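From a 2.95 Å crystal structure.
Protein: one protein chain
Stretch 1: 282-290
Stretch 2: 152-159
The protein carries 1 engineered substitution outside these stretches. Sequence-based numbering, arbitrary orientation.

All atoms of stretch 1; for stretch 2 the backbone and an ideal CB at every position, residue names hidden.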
# COMPACT_ATOMS: atom_id res chain seq x y z
N GLU A 282 -7.96 -4.46 -1.32
CA GLU A 282 -9.11 -3.76 -0.72
C GLU A 282 -10.37 -4.61 -0.57
O GLU A 282 -10.67 -5.44 -1.43
CB GLU A 282 -9.43 -2.50 -1.53
CG GLU A 282 -8.35 -1.40 -1.49
CD GLU A 282 -7.20 -1.62 -2.48
OE1 GLU A 282 -7.20 -2.64 -3.21
OE2 GLU A 282 -6.29 -0.77 -2.52
N THR A 283 -11.09 -4.37 0.52
CA THR A 283 -12.39 -5.01 0.78
C THR A 283 -13.20 -4.24 1.82
O THR A 283 -12.64 -3.57 2.68
CB THR A 283 -12.25 -6.49 1.23
OG1 THR A 283 -13.55 -7.07 1.41
CG2 THR A 283 -11.47 -6.59 2.54
N TYR A 284 -14.53 -4.35 1.74
CA TYR A 284 -15.41 -3.72 2.72
C TYR A 284 -15.93 -4.72 3.76
O TYR A 284 -16.85 -4.42 4.53
CB TYR A 284 -16.56 -3.01 2.02
CG TYR A 284 -16.14 -1.82 1.18
CD1 TYR A 284 -16.22 -0.52 1.69
CD2 TYR A 284 -15.68 -1.98 -0.12
CE1 TYR A 284 -15.85 0.57 0.92
CE2 TYR A 284 -15.30 -0.89 -0.90
CZ TYR A 284 -15.39 0.38 -0.37
OH TYR A 284 -15.01 1.46 -1.14
N THR A 285 -15.34 -5.91 3.78
CA THR A 285 -15.75 -6.97 4.70
C THR A 285 -15.44 -6.59 6.15
O THR A 285 -14.29 -6.35 6.52
CB THR A 285 -15.08 -8.32 4.34
OG1 THR A 285 -15.27 -8.58 2.95
CG2 THR A 285 -15.68 -9.46 5.16
N ASP A 286 -16.49 -6.54 6.97
CA ASP A 286 -16.38 -6.16 8.37
C ASP A 286 -15.79 -7.29 9.22
O ASP A 286 -15.76 -8.45 8.79
CB ASP A 286 -17.76 -5.75 8.91
CG ASP A 286 -17.68 -4.93 10.19
OD1 ASP A 286 -16.57 -4.46 10.56
OD2 ASP A 286 -18.74 -4.75 10.84
N GLY A 287 -15.31 -6.94 10.41
CA GLY A 287 -14.75 -7.91 11.35
C GLY A 287 -13.23 -7.94 11.35
O GLY A 287 -12.59 -7.34 10.48
N GLY A 288 -12.67 -8.63 12.33
CA GLY A 288 -11.23 -8.80 12.44
C GLY A 288 -10.74 -9.89 11.51
O GLY A 288 -10.66 -11.06 11.90
N LEU A 289 -10.40 -9.50 10.29
CA LEU A 289 -10.01 -10.44 9.23
C LEU A 289 -8.70 -11.19 9.49
O LEU A 289 -8.53 -12.32 9.03
CB LEU A 289 -9.94 -9.72 7.88
CG LEU A 289 -11.16 -8.91 7.42
CD1 LEU A 289 -10.78 -8.01 6.26
CD2 LEU A 289 -12.33 -9.81 7.04
N VAL A 290 -7.78 -10.56 10.22
CA VAL A 290 -6.48 -11.17 10.49
C VAL A 290 -6.57 -12.27 11.55
O VAL A 290 -6.06 -13.37 11.34
CB VAL A 290 -5.40 -10.10 10.87
CG1 VAL A 290 -4.11 -10.76 11.35
CG2 VAL A 290 -5.12 -9.19 9.69
N UNK A 152 -19.43 1.56 16.83
CA UNK A 152 -18.44 1.61 15.77
C UNK A 152 -18.05 0.19 15.36
O UNK A 152 -17.58 -0.60 16.19
CB UNK A 152 -17.21 2.40 16.22
N UNK A 153 -18.27 -0.13 14.09
CA UNK A 153 -17.86 -1.41 13.55
C UNK A 153 -16.36 -1.40 13.28
O UNK A 153 -15.79 -0.33 13.04
CB UNK A 153 -18.64 -1.73 12.27
N UNK A 154 -15.70 -2.57 13.33
CA UNK A 154 -14.27 -2.63 12.99
C UNK A 154 -13.98 -1.93 11.67
O UNK A 154 -12.96 -1.26 11.53
CB UNK A 154 -13.80 -4.08 12.92
N UNK A 155 -14.89 -2.07 10.72
CA UNK A 155 -14.79 -1.42 9.42
C UNK A 155 -14.87 0.10 9.51
O UNK A 155 -14.13 0.81 8.82
CB UNK A 155 -15.90 -1.94 8.50
N UNK A 156 -15.77 0.61 10.36
CA UNK A 156 -15.89 2.05 10.60
C UNK A 156 -14.57 2.61 11.12
O UNK A 156 -14.13 3.69 10.69
CB UNK A 156 -17.02 2.34 11.59
N UNK A 157 -13.93 1.87 12.03
CA UNK A 157 -12.65 2.27 12.61
C UNK A 157 -11.52 2.23 11.58
O UNK A 157 -10.62 3.07 11.62
CB UNK A 157 -12.31 1.36 13.79
N UNK A 158 -11.58 1.27 10.66
CA UNK A 158 -10.64 1.22 9.54
C UNK A 158 -10.75 2.48 8.68
O UNK A 158 -9.74 2.99 8.20
CB UNK A 158 -10.89 -0.02 8.69
N UNK A 159 -11.97 2.98 8.51
CA UNK A 159 -12.22 4.23 7.78
C UNK A 159 -11.63 5.43 8.50
O UNK A 159 -10.93 6.24 7.89
CB UNK A 159 -13.72 4.44 7.58

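Position 152 lies out of reach of stretch 1, and its extended backbone (phi/psi -99/120) rules out little. Nothing visible selects a side chain; the deposited residue is Phe-152, which makes no contact here.

Position 153 immediately precedes a helix, at the N-cap. Its CA-to-CB bond points toward stretch 1, and the ideal CB lies 3.3 Å from Asp-286 OD2. A carboxylate so near favours a donor, so Asn, Gln, Ser, Thr, Lys or Arg could all be considered. The residue is Gln-153. With chi1 and chi2 both m, Gln-153 NE2 donates to Asp-286 OD2 at 2.7 Å. Its backbone N donates to the side chain of position 156, three residues on.

Position 154 opens the helix with phi -49. The first-turn amides have no helical i-4 carbonyl to bond, so a residue without an N-H forfeits no helical bond. The CA-to-CB bond points toward stretch 1, with the ideal CB 3.7 Å from Asp-286 OD1 and 4.1 Å from Gly-287 N, which suits something compact: Pro, Ala or Ser. It is Pro-154, whose CD lies 3.4 Å from Asp-286 OD1 and whose CB packs 3.9 Å from Gly-287 N.

At position 155 the backbone N already finds an acceptor: it donates to Asp-286 OD1 at 2.9 Å, so the aspartate satisfies a free amide of the first turn. The CA-to-CB bond points toward stretch 1, with the ideal CB 3.3 Å from Asp-286 OD1 and 4.8 Å from Tyr-284 O, and the tyrosine ring beyond. A long, flexible apolar chain such as Met would suit; Leu is shorter and would reach less far, and Gln or Lys is conceivable among the carbonyls. Met-155 (t, p, t) sends CE to 3.3 Å from Tyr-284 CA and 3.7 Å from Tyr-284 CD1, approaching the ring obliquely; CE also comes within 3.5 Å of Thr-283 O.

Position 156 points sideways and has no partner in stretch 1, but the amide of Gln-153 invites an acceptor such as Asp, Glu or Ser. Asp-156 accepts through OD2, at 3.0 Å from Gln-153 N.

Position 157 is out of reach and would tolerate many helix-compatible residues; it is Leu-157.

Position 158 points toward stretch 1, yet nothing there lies within 5.5 Å of its ideal CB. A long chain, such as Lys, Arg, Gln or Met, could span the gap. Lys-158, nearly extended beyond chi1, brings NZ 3.7 Å from Leu-289 CD1 and 4.0 Å from Gly-287 O; NZ is hydrogen-bonded elsewhere in the structure.

Position 159 is again out of reach, and Ala-159 simply continues the helix.

Stretch 2, residues 152-159: FQPMDLKA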
# COMPACT_ATOMS: atom_id res chain seq x y z
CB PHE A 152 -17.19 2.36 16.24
CG PHE A 152 -17.39 3.84 16.38
CD1 PHE A 152 -17.18 4.69 15.31
CD2 PHE A 152 -17.77 4.38 17.61
CE1 PHE A 152 -17.36 6.06 15.44
CE2 PHE A 152 -17.95 5.75 17.75
CZ PHE A 152 -17.74 6.59 16.66
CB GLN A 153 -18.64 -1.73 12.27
CG GLN A 153 -20.16 -1.87 12.46
CD GLN A 153 -20.55 -3.01 13.38
OE1 GLN A 153 -21.43 -2.87 14.22
NE2 GLN A 153 -19.90 -4.16 13.22
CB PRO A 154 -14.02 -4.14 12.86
CG PRO A 154 -14.94 -4.73 13.86
CD PRO A 154 -16.19 -3.87 13.84
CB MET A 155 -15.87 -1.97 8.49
CG MET A 155 -15.72 -1.55 7.06
SD MET A 155 -14.14 -2.08 6.40
CE MET A 155 -14.29 -1.35 4.78
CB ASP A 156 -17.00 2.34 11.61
CG ASP A 156 -18.39 2.12 11.04
OD1 ASP A 156 -18.67 2.53 9.89
OD2 ASP A 156 -19.23 1.56 11.78
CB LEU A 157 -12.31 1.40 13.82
CG LEU A 157 -13.30 1.44 14.99
CD1 LEU A 157 -12.83 0.55 16.11
CD2 LEU A 157 -13.53 2.85 15.50
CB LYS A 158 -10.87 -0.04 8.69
CG LYS A 158 -10.44 -1.32 9.37
CD LYS A 158 -10.65 -2.55 8.49
CE LYS A 158 -10.14 -3.80 9.19
NZ LYS A 158 -10.15 -5.00 8.32
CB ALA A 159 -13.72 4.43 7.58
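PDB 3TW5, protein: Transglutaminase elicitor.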